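Local coordinates for protein rhodopsin (PDB 2Z73) that detects light through a bound retinal whose 11-cis to all-trans isomerisation activates G-protein signalling to phospholipase C in squid vision, at residues F78-F83 and A306-N311. Sequence-based numbering, arbitrary orientation.
Sequences FSDFTF and ASAIHN. With PLM (palmitic acid), chain E.
Asp80 of transmembrane helix 2 meets the NPxxY region of helix 7 in the buried middle of the seven-helix opsin bundle. Asp80 and Ala308 are the closest backbone pair, their CA atoms 4.6 Å apart. The methyl of Ala308 fits between Asp80 and Phe83, one helical turn apart on helix 70-87. Ala308 CB lies 3.8 Å from Asp80 CB. It also lies 3.8 Å from Phe83 CD2, approaching that ring obliquely. CG of Phe83 lies anti to the backbone N (chi1 -169°), which lays CB, CG and CD2 alongside this methyl. The Phe83 side chain is about 5 Å from the retinal.

The polar groups come close without bonding to each other. Asp80 OD1 is 3.2 Å from Asn311 ND2, the asparagine that opens the NPxxY motif. The angle is too poor for a hydrogen bond, and the carboxylate and amide planes are turned 61° apart. The other carboxylate oxygen, OD2, is hydrogen-bonded to Ser122 of helix 104-138. Ala308 O sits 3.2 Å from Asp80 CB and accepts a hydrogen bond from Asn52 of helix 31-61.

Elsewhere on helix 70-87, Phe78 and Phe81 meet a palmitic acid chain. Its carbon CB is 3.6 Å from Phe78 CE1, and its C9 lies over one face of the Phe81 ring.

The two segments meet mainly by van der Waals contact around Ala308, with no direct hydrogen bond. Asn52 and Ser122 supply polar links to helices 1 and 3. Burial could raise the pKa of Asp80, while Ser122 and the nearby amides of Asn52 and Asn311 would probably oppose this.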
loop_
_atom_site.group_PDB
_atom_site.type_symbol
_atom_site.label_atom_id
_atom_site.label_comp_id
_atom_site.label_asym_id
_atom_site.label_seq_id
_atom_site.Cartn_x
_atom_site.Cartn_y
_atom_site.Cartn_z
ATOM N N PHE A 78 3.524 6.274 -5.896
ATOM C CA PHE A 78 2.980 7.632 -5.951
ATOM C C PHE A 78 1.939 7.727 -4.840
ATOM O O PHE A 78 1.855 8.725 -4.118
ATOM C CB PHE A 78 2.297 7.900 -7.297
ATOM C CG PHE A 78 1.713 9.280 -7.415
ATOM C CD1 PHE A 78 2.386 10.280 -8.099
ATOM C CD2 PHE A 78 0.508 9.595 -6.794
ATOM C CE1 PHE A 78 1.876 11.570 -8.162
ATOM C CE2 PHE A 78 -0.010 10.890 -6.852
ATOM C CZ PHE A 78 0.674 11.875 -7.534
ATOM N N SER A 79 1.151 6.666 -4.725
ATOM C CA SER A 79 0.123 6.564 -3.724
ATOM C C SER A 79 0.727 6.712 -2.337
ATOM O O SER A 79 0.312 7.559 -1.545
ATOM C CB SER A 79 -0.565 5.201 -3.838
ATOM O OG SER A 79 -1.610 5.054 -2.900
ATOM N N ASP A 80 1.719 5.887 -2.041
ATOM C CA ASP A 80 2.372 5.919 -0.739
ATOM C C ASP A 80 3.133 7.215 -0.520
ATOM O O ASP A 80 3.243 7.712 0.614
ATOM C CB ASP A 80 3.286 4.711 -0.599
ATOM C CG ASP A 80 2.515 3.412 -0.607
ATOM O OD1 ASP A 80 3.136 2.335 -0.770
ATOM O OD2 ASP A 80 1.284 3.471 -0.446
ATOM N N PHE A 81 3.656 7.780 -1.600
ATOM C CA PHE A 81 4.372 9.035 -1.485
ATOM C C PHE A 81 3.428 10.118 -0.948
ATOM O O PHE A 81 3.708 10.743 0.070
ATOM C CB PHE A 81 4.904 9.495 -2.846
ATOM C CG PHE A 81 5.595 10.829 -2.786
ATOM C CD1 PHE A 81 6.919 10.920 -2.386
ATOM C CD2 PHE A 81 4.897 12.002 -3.058
ATOM C CE1 PHE A 81 7.530 12.153 -2.253
ATOM C CE2 PHE A 81 5.503 13.245 -2.929
ATOM C CZ PHE A 81 6.820 13.322 -2.525
ATOM N N THR A 82 2.316 10.315 -1.657
ATOM C CA THR A 82 1.318 11.318 -1.310
ATOM C C THR A 82 0.731 11.100 0.081
ATOM O O THR A 82 0.428 12.056 0.787
ATOM C CB THR A 82 0.138 11.337 -2.329
ATOM O OG1 THR A 82 0.643 11.203 -3.660
ATOM C CG2 THR A 82 -0.638 12.648 -2.231
ATOM N N PHE A 83 0.549 9.843 0.465
ATOM C CA PHE A 83 0.001 9.549 1.788
ATOM C C PHE A 83 0.961 10.098 2.843
ATOM O O PHE A 83 0.581 10.859 3.729
ATOM C CB PHE A 83 -0.126 8.040 1.986
ATOM C CG PHE A 83 -0.918 7.658 3.196
ATOM C CD1 PHE A 83 -2.261 7.317 3.075
ATOM C CD2 PHE A 83 -0.331 7.657 4.457
ATOM C CE1 PHE A 83 -3.014 6.980 4.190
ATOM C CE2 PHE A 83 -1.070 7.322 5.583
ATOM C CZ PHE A 83 -2.415 6.981 5.453
ATOM N N ALA A 306 1.937 4.558 8.955
ATOM C CA ALA A 306 3.295 4.194 8.580
ATOM C C ALA A 306 3.302 3.158 7.460
ATOM O O ALA A 306 4.294 2.999 6.760
ATOM C CB ALA A 306 4.056 3.668 9.797
ATOM N N SER A 307 2.184 2.462 7.277
ATOM C CA SER A 307 2.113 1.451 6.221
ATOM C C SER A 307 2.672 1.965 4.910
ATOM O O SER A 307 3.369 1.254 4.218
ATOM C CB SER A 307 0.666 0.983 5.985
ATOM O OG SER A 307 0.589 0.021 4.928
ATOM N N ALA A 308 2.370 3.209 4.573
ATOM C CA ALA A 308 2.830 3.773 3.310
ATOM C C ALA A 308 4.343 3.987 3.184
ATOM O O ALA A 308 4.804 4.528 2.180
ATOM C CB ALA A 308 2.093 5.085 3.027
ATOM N N ILE A 309 5.115 3.565 4.180
ATOM C CA ILE A 309 6.561 3.748 4.113
ATOM C C ILE A 309 7.298 2.417 4.103
ATOM O O ILE A 309 8.514 2.385 4.315
ATOM C CB ILE A 309 7.105 4.492 5.334
ATOM C CG1 ILE A 309 7.119 3.529 6.527
ATOM C CG2 ILE A 309 6.271 5.746 5.599
ATOM C CD1 ILE A 309 7.986 3.948 7.673
ATOM N N HIS A 310 6.591 1.322 3.855
ATOM C CA HIS A 310 7.247 0.031 3.910
ATOM C C HIS A 310 7.680 -0.628 2.616
ATOM O O HIS A 310 8.765 -1.182 2.555
ATOM C CB HIS A 310 6.389 -0.934 4.724
ATOM C CG HIS A 310 6.340 -0.602 6.183
ATOM N ND1 HIS A 310 5.174 -0.638 6.919
ATOM C CD2 HIS A 310 7.315 -0.223 7.042
ATOM C CE1 HIS A 310 5.434 -0.292 8.166
ATOM N NE2 HIS A 310 6.725 -0.036 8.268
ATOM N N ASN A 311 6.856 -0.571 1.583
ATOM C CA ASN A 311 7.204 -1.213 0.329
ATOM C C ASN A 311 8.614 -0.901 -0.159
ATOM O O ASN A 311 9.363 -1.808 -0.494
ATOM C CB ASN A 311 6.184 -0.848 -0.756
ATOM C CG ASN A 311 4.766 -1.205 -0.362
ATOM O OD1 ASN A 311 4.549 -1.891 0.636
ATOM N ND2 ASN A 311 3.794 -0.740 -1.139
HETATM C C1 PLM E . 10.032 12.380 -15.764
HETATM O O2 PLM E . 10.973 13.163 -15.791
HETATM C C2 PLM E . 9.913 11.402 -14.592
HETATM C C3 PLM E . 8.630 11.579 -13.768
HETATM C C4 PLM E . 8.964 11.852 -12.306
HETATM C C5 PLM E . 7.746 11.750 -11.433
HETATM C C6 PLM E . 8.125 12.036 -10.000
HETATM C C7 PLM E . 6.909 12.462 -9.208
HETATM C C8 PLM E . 7.252 12.775 -7.742
HETATM C C9 PLM E . 6.010 12.764 -6.847
HETATM C CA PLM E . 5.394 14.136 -6.691
HETATM C CB PLM E . 3.913 14.020 -6.393
HETATM C CC PLM E . 3.357 15.316 -5.837
HETATM C CD PLM E . 1.875 15.186 -5.549
HETATM C CE PLM E . 1.550 15.750 -4.186
HETATM C CF PLM E . 0.595 16.930 -4.255
HETATM C CG PLM E . 0.285 17.478 -2.867
#